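PDB 3MMG: nuclear inclusion protein A from Tobacco vein mottling virus, which probably acts as a cysteine-type peptidase of the C4 family, a 3C-type viral protease. Local coordinates for residues P39-Q45 with D81-M87; T70-P76 with D195-W201. The protein carries 3 engineered substitutions. All blocks are in the same frame, centred on the assembly; numbering follows the deposited sequence.

Contact 1: P39-Q45 with D81-M87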
loop_
_atom_site.group_PDB
_atom_site.type_symbol
_atom_site.label_atom_id
_atom_site.label_comp_id
_atom_site.label_asym_id
_atom_site.label_seq_id
_atom_site.Cartn_x
_atom_site.Cartn_y
_atom_site.Cartn_z
ATOM N N PRO A 39 8.466 -8.270 -10.464
ATOM C CA PRO A 39 8.315 -9.438 -9.612
ATOM C C PRO A 39 8.016 -9.086 -8.145
ATOM O O PRO A 39 8.066 -9.973 -7.265
ATOM C CB PRO A 39 9.700 -10.085 -9.707
ATOM C CG PRO A 39 10.610 -8.895 -9.768
ATOM C CD PRO A 39 9.888 -7.913 -10.648
ATOM N N TYR A 40 7.713 -7.815 -7.889
ATOM C CA TYR A 40 7.562 -7.313 -6.530
ATOM C C TYR A 40 6.116 -7.005 -6.189
ATOM O O TYR A 40 5.340 -6.569 -7.051
ATOM C CB TYR A 40 8.386 -6.025 -6.328
ATOM C CG TYR A 40 9.814 -6.164 -6.784
ATOM C CD1 TYR A 40 10.281 -5.463 -7.893
ATOM C CD2 TYR A 40 10.693 -7.002 -6.099
ATOM C CE1 TYR A 40 11.613 -5.620 -8.343
ATOM C CE2 TYR A 40 12.020 -7.163 -6.523
ATOM C CZ TYR A 40 12.468 -6.465 -7.634
ATOM O OH TYR A 40 13.782 -6.619 -8.063
ATOM N N ILE A 41 5.783 -7.230 -4.924
ATOM C CA ILE A 41 4.526 -6.779 -4.327
ATOM C C ILE A 41 4.847 -5.766 -3.246
ATOM O O ILE A 41 5.639 -6.049 -2.350
ATOM C CB ILE A 41 3.753 -7.964 -3.658
ATOM C CG1 ILE A 41 3.556 -9.122 -4.658
ATOM C CG2 ILE A 41 2.396 -7.504 -3.087
ATOM C CD1 ILE A 41 2.757 -8.761 -5.856
ATOM N N ILE A 42 4.231 -4.591 -3.346
ATOM C CA ILE A 42 4.448 -3.509 -2.384
ATOM C C ILE A 42 3.239 -3.549 -1.465
ATOM O O ILE A 42 2.082 -3.565 -1.938
ATOM C CB ILE A 42 4.507 -2.156 -3.108
ATOM C CG1 ILE A 42 5.738 -2.052 -4.048
ATOM C CG2 ILE A 42 4.436 -1.000 -2.107
ATOM C CD1 ILE A 42 5.510 -1.128 -5.245
ATOM N N ALA A 43 3.481 -3.601 -0.160
ATOM C CA ALA A 43 2.382 -3.735 0.785
ATOM C C ALA A 43 2.688 -2.969 2.066
ATOM O O ALA A 43 3.782 -2.444 2.228
ATOM C CB ALA A 43 2.128 -5.221 1.095
ATOM N N ASN A 44 1.718 -2.917 2.974
ATOM C CA ASN A 44 2.001 -2.414 4.331
ATOM C C ASN A 44 2.862 -3.417 5.101
ATOM O O ASN A 44 2.650 -4.620 4.984
ATOM C CB ASN A 44 0.715 -2.229 5.127
ATOM C CG ASN A 44 -0.229 -1.222 4.500
ATOM O OD1 ASN A 44 -1.107 -1.596 3.735
ATOM N ND2 ASN A 44 -0.020 0.065 4.785
ATOM N N GLN A 45 3.815 -2.935 5.908
ATOM C CA GLN A 45 4.483 -3.848 6.881
ATOM C C GLN A 45 3.505 -4.594 7.776
ATOM O O GLN A 45 3.724 -5.777 8.087
ATOM C CB GLN A 45 5.497 -3.114 7.769
ATOM C CG GLN A 45 6.761 -2.738 7.017
ATOM C CD GLN A 45 7.779 -2.076 7.904
ATOM O OE1 GLN A 45 7.696 -2.180 9.113
ATOM N NE2 GLN A 45 8.747 -1.398 7.306
ATOM N N ASP A 81 5.435 2.234 7.320
ATOM C CA ASP A 81 4.579 1.052 7.151
ATOM C C ASP A 81 4.491 0.588 5.696
ATOM O O ASP A 81 3.385 0.399 5.186
ATOM C CB ASP A 81 3.188 1.337 7.724
ATOM C CG ASP A 81 2.299 0.100 7.759
ATOM O OD1 ASP A 81 2.847 -1.034 7.847
ATOM O OD2 ASP A 81 1.071 0.280 7.706
ATOM N N ILE A 82 5.649 0.427 5.051
ATOM C CA ILE A 82 5.779 -0.132 3.692
ATOM C C ILE A 82 6.836 -1.247 3.645
ATOM O O ILE A 82 7.907 -1.149 4.260
ATOM C CB ILE A 82 6.131 0.953 2.643
ATOM C CG1 ILE A 82 5.100 2.106 2.699
ATOM C CG2 ILE A 82 6.183 0.325 1.207
ATOM C CD1 ILE A 82 5.375 3.270 1.724
ATOM N N ILE A 83 6.523 -2.308 2.905
ATOM C CA ILE A 83 7.446 -3.421 2.701
ATOM C C ILE A 83 7.361 -3.851 1.240
ATOM O O ILE A 83 6.320 -3.688 0.614
ATOM C CB ILE A 83 7.151 -4.606 3.660
ATOM C CG1 ILE A 83 8.287 -5.637 3.592
ATOM C CG2 ILE A 83 5.789 -5.251 3.372
ATOM C CD1 ILE A 83 8.494 -6.342 4.892
ATOM N N VAL A 84 8.469 -4.344 0.703
ATOM C CA VAL A 84 8.508 -4.873 -0.650
ATOM C C VAL A 84 8.781 -6.367 -0.522
ATOM O O VAL A 84 9.658 -6.776 0.226
ATOM C CB VAL A 84 9.580 -4.189 -1.551
ATOM C CG1 VAL A 84 9.450 -4.682 -2.962
ATOM C CG2 VAL A 84 9.421 -2.635 -1.545
ATOM N N ILE A 85 7.999 -7.173 -1.232
ATOM C CA ILE A 85 8.125 -8.636 -1.173
ATOM C C ILE A 85 8.516 -9.105 -2.558
ATOM O O ILE A 85 7.880 -8.723 -3.543
ATOM C CB ILE A 85 6.764 -9.300 -0.785
ATOM C CG1 ILE A 85 6.156 -8.658 0.479
ATOM C CG2 ILE A 85 6.918 -10.797 -0.602
ATOM C CD1 ILE A 85 4.671 -8.803 0.532
ATOM N N LYS A 86 9.551 -9.945 -2.649
ATOM C CA LYS A 86 9.967 -10.448 -3.948
ATOM C C LYS A 86 9.294 -11.798 -4.208
ATOM O O LYS A 86 9.339 -12.687 -3.374
ATOM C CB LYS A 86 11.490 -10.604 -4.033
ATOM C CG LYS A 86 11.983 -10.806 -5.469
ATOM C CD LYS A 86 13.486 -10.981 -5.548
ATOM C CE LYS A 86 13.933 -11.133 -7.012
ATOM N NZ LYS A 86 15.365 -10.703 -7.201
ATOM N N MET A 87 8.688 -11.940 -5.376
ATOM C CA MET A 87 8.012 -13.186 -5.704
ATOM C C MET A 87 8.979 -14.170 -6.367
ATOM O O MET A 87 9.982 -13.775 -6.999
ATOM C CB MET A 87 6.837 -12.895 -6.633
ATOM C CG MET A 87 5.727 -12.046 -5.976
ATOM S SD MET A 87 4.854 -12.985 -4.704
ATOM C CE MET A 87 5.476 -12.228 -3.214
#

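Contact 2: T70-P76 with D195-W201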
loop_
_atom_site.group_PDB
_atom_site.type_symbol
_atom_site.label_atom_id
_atom_site.label_comp_id
_atom_site.label_asym_id
_atom_site.label_seq_id
_atom_site.Cartn_x
_atom_site.Cartn_y
_atom_site.Cartn_z
ATOM N N THR A 70 7.029 -16.590 5.312
ATOM C CA THR A 70 8.388 -16.482 5.872
ATOM C C THR A 70 9.509 -16.960 4.937
ATOM O O THR A 70 10.687 -16.707 5.180
ATOM C CB THR A 70 8.502 -17.157 7.268
ATOM O OG1 THR A 70 8.165 -18.540 7.177
ATOM C CG2 THR A 70 7.583 -16.497 8.273
ATOM N N GLN A 71 9.148 -17.653 3.862
ATOM C CA GLN A 71 10.142 -18.094 2.888
ATOM C C GLN A 71 10.505 -17.017 1.883
ATOM O O GLN A 71 11.433 -17.191 1.094
ATOM C CB GLN A 71 9.639 -19.333 2.132
ATOM C CG GLN A 71 8.448 -19.055 1.209
ATOM C CD GLN A 71 7.956 -20.304 0.542
ATOM O OE1 GLN A 71 8.531 -20.759 -0.441
ATOM N NE2 GLN A 71 6.889 -20.866 1.067
ATOM N N LEU A 72 9.753 -15.915 1.884
ATOM C CA LEU A 72 9.923 -14.901 0.849
ATOM C C LEU A 72 10.975 -13.873 1.213
ATOM O O LEU A 72 11.088 -13.508 2.366
ATOM C CB LEU A 72 8.597 -14.195 0.596
ATOM C CG LEU A 72 7.373 -15.059 0.232
ATOM C CD1 LEU A 72 6.086 -14.246 0.373
ATOM C CD2 LEU A 72 7.499 -15.610 -1.175
ATOM N N GLN A 73 11.743 -13.434 0.221
ATOM C CA GLN A 73 12.673 -12.306 0.382
ATOM C C GLN A 73 11.866 -11.036 0.514
ATOM O O GLN A 73 10.928 -10.800 -0.262
ATOM C CB GLN A 73 13.599 -12.170 -0.827
ATOM C CG GLN A 73 14.576 -13.326 -0.984
ATOM C CD GLN A 73 15.730 -12.976 -1.878
ATOM O OE1 GLN A 73 15.563 -12.791 -3.081
ATOM N NE2 GLN A 73 16.924 -12.889 -1.297
ATOM N N MET A 74 12.236 -10.215 1.491
ATOM C CA MET A 74 11.526 -8.946 1.705
ATOM C C MET A 74 12.510 -7.805 1.928
ATOM O O MET A 74 13.668 -8.036 2.291
ATOM C CB MET A 74 10.569 -9.080 2.882
ATOM C CG MET A 74 9.410 -10.073 2.629
ATOM S SD MET A 74 8.231 -10.106 3.963
ATOM C CE MET A 74 7.300 -11.568 3.454
ATOM N N LYS A 75 12.057 -6.578 1.658
ATOM C CA LYS A 75 12.871 -5.376 1.854
ATOM C C LYS A 75 11.968 -4.324 2.501
ATOM O O LYS A 75 11.112 -3.741 1.818
ATOM C CB LYS A 75 13.405 -4.865 0.513
ATOM C CG LYS A 75 14.476 -3.786 0.625
ATOM C CD LYS A 75 14.920 -3.298 -0.747
ATOM C CE LYS A 75 15.838 -4.293 -1.455
ATOM N NZ LYS A 75 16.374 -3.716 -2.753
ATOM N N PRO A 76 12.108 -4.116 3.825
ATOM C CA PRO A 76 11.306 -3.064 4.453
ATOM C C PRO A 76 11.800 -1.670 4.070
ATOM O O PRO A 76 12.995 -1.467 3.833
ATOM C CB PRO A 76 11.521 -3.309 5.955
ATOM C CG PRO A 76 12.920 -3.892 6.028
ATOM C CD PRO A 76 12.964 -4.821 4.810
ATOM N N ASP A 195 20.815 -5.292 -4.039
ATOM C CA ASP A 195 21.173 -5.539 -2.642
ATOM C C ASP A 195 20.005 -5.307 -1.689
ATOM O O ASP A 195 18.940 -4.820 -2.101
ATOM C CB ASP A 195 22.349 -4.635 -2.241
ATOM C CG ASP A 195 23.697 -5.210 -2.646
ATOM O OD1 ASP A 195 23.738 -6.326 -3.221
ATOM O OD2 ASP A 195 24.723 -4.547 -2.378
ATOM N N GLY A 196 20.211 -5.689 -0.428
ATOM C CA GLY A 196 19.316 -5.332 0.672
ATOM C C GLY A 196 18.123 -6.234 0.961
ATOM O O GLY A 196 17.262 -5.857 1.754
ATOM N N TRP A 197 18.073 -7.411 0.335
ATOM C CA TRP A 197 16.970 -8.367 0.532
ATOM C C TRP A 197 17.288 -9.350 1.649
ATOM O O TRP A 197 18.455 -9.673 1.882
ATOM C CB TRP A 197 16.707 -9.153 -0.754
ATOM C CG TRP A 197 16.144 -8.298 -1.850
ATOM C CD1 TRP A 197 16.826 -7.740 -2.901
ATOM C CD2 TRP A 197 14.783 -7.885 -1.985
ATOM N NE1 TRP A 197 15.960 -7.001 -3.689
ATOM C CE2 TRP A 197 14.701 -7.076 -3.149
ATOM C CE3 TRP A 197 13.622 -8.121 -1.238
ATOM C CZ2 TRP A 197 13.497 -6.492 -3.571
ATOM C CZ3 TRP A 197 12.426 -7.543 -1.665
ATOM C CH2 TRP A 197 12.379 -6.750 -2.822
ATOM N N CYS A 198 16.259 -9.837 2.337
ATOM C CA CYS A 198 16.470 -10.902 3.313
ATOM C C CYS A 198 15.219 -11.748 3.554
ATOM O O CYS A 198 14.099 -11.314 3.262
ATOM C CB CYS A 198 17.028 -10.330 4.625
ATOM S SG CYS A 198 15.820 -9.564 5.706
ATOM N N LYS A 199 15.409 -12.958 4.084
ATOM C CA LYS A 199 14.281 -13.853 4.383
ATOM C C LYS A 199 13.904 -13.867 5.859
ATOM O O LYS A 199 12.890 -14.443 6.240
ATOM C CB LYS A 199 14.577 -15.287 3.914
ATOM C CG LYS A 199 14.312 -15.524 2.449
ATOM C CD LYS A 199 14.599 -16.970 2.064
ATOM C CE LYS A 199 14.441 -17.171 0.564
ATOM N NZ LYS A 199 15.513 -16.483 -0.215
ATOM N N ASN A 200 14.703 -13.206 6.690
ATOM C CA ASN A 200 14.511 -13.314 8.132
ATOM C C ASN A 200 13.940 -12.067 8.811
ATOM O O ASN A 200 14.052 -11.913 10.033
ATOM C CB ASN A 200 15.810 -13.805 8.783
ATOM C CG ASN A 200 16.183 -15.203 8.319
ATOM O OD1 ASN A 200 15.571 -16.189 8.747
ATOM N ND2 ASN A 200 17.158 -15.297 7.412
ATOM N N TRP A 201 13.327 -11.197 8.002
ATOM C CA TRP A 201 12.608 -10.012 8.480
ATOM C C TRP A 201 11.339 -10.363 9.256
ATOM O O TRP A 201 10.539 -11.195 8.842
ATOM C CB TRP A 201 12.238 -9.079 7.315
ATOM C CG TRP A 201 11.518 -7.841 7.779
ATOM C CD1 TRP A 201 12.093 -6.696 8.234
ATOM C CD2 TRP A 201 10.095 -7.645 7.875
ATOM N NE1 TRP A 201 11.122 -5.789 8.600
ATOM C CE2 TRP A 201 9.887 -6.343 8.390
ATOM C CE3 TRP A 201 8.981 -8.436 7.571
ATOM C CZ2 TRP A 201 8.604 -5.809 8.593
ATOM C CZ3 TRP A 201 7.701 -7.912 7.788
ATOM C CH2 TRP A 201 7.525 -6.613 8.298
HETATM O O HOH W 1 10.295 -13.618 4.811
HETATM O O HOH W 2 15.639 -6.780 3.930
#

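Contact 1: P39-Q45 with D81-M87
I41 and A43 pair with I85 and I83 as the hydrogen-bonded rungs of an antiparallel ladder, which joins strands 40-43 and 83-86 in the N-terminal half of a chymotrypsin-like fold. I41 N donates to I85 O at 2.9 Å, and I85 N returns the bond to I41 O at 2.8 Å. The face carrying these four residues is buried. M87, turned at chi2 (-69°) and chi3, brings CG, SD and CE against I41 CG1, its CG at 3.9 Å from that atom; C19 and L21 of strand 18-25 close over I41. On the other face I42 and V84 are buried under helix 186-192, but toward P39 the contact reaches a partly exposed margin, still close-packed, with P39 CG over the centre of the Y40 ring. There Y40 and K86 run together, touching at Y40 CE2 and K86 CG (3.8 Å). At the far end lies D81, whose OD2 also bonds S168 OG and H46 ND1, consistent with the Asp-His pair of a chymotrypsin-like protease. N44, whose ND2 also reaches H167 O, sends that ND2 to D81 OD2 at 3.1 Å from above the carboxylate, 68° out of its plane.

Contact 2: T70-P76 with D195-W201
The K75 chain runs across the W197 indole, laying K75 CE over one face, 3.5 Å from the centroid of the five-membered ring of W197. K75 NZ sits further off the ring centre, at 4.0 Å from the same W197 centroid, as an off-centre cation-pi contact. A bend at chi3 (-76°) carries K75 NZ past the ring to D195 O, 2.9 Å away and almost in line with the carbonyl (174°). Y190 O and A193 O also take bonds from this nitrogen, and the three carbonyls together probably stabilise its charge.

W201 forms the second aromatic contact. Its CE3 lies 4.0 Å from M74 SD in an oblique Met-aromatic contact, while P76 lies alongside the pyrrole part of the indole, with P76 CG 3.7 Å from W201 CD1.

Between the two tryptophans in sequence, C198 makes a single antiparallel bridge with M74, which probably helps to place them. M74 N donates to C198 O at 2.8 Å, and C198 N gives a longer bond back to M74 O at 3.2 Å. A water extends the grip by donating to both M74 O and G196 O. Toward the solvent, the aliphatic part of K199 runs along the backbone at Q71 O, and its NZ end lies beside Q73 CG.

Further out, the W197 ring meets that of Y40 with the planes nearly parallel, and makes a cation-pi contact with K86. The loop thus flanks strand 74-76, an outermost strand of its sheet, with strand 83-86 as that strand's sheet neighbour and the end of helix 186-192 close to K75.

The centres of the two contacts lie about 10 Å apart, and strand 83-86 is where they meet: it pairs with 40-43 in contact 1 and with 74-76 of contact 2, through probable hydrogen bonds such as V84 O to K75 N at 2.8 Å. Along the chain the segments alternate, 39-45, 70-76, 81-87, then 195-201. Contact 1 is buried near the middle of the molecule, whereas contact 2 is partly exposed at the sheet margin. Through contact 2, and with I83 CD1 against W201 CZ3 (3.4 Å), the late loop covers edge strand 74-76 of the N-terminal sheet whose inner strands form contact 1, and so joins sequence from beyond the second barrel to that sheet.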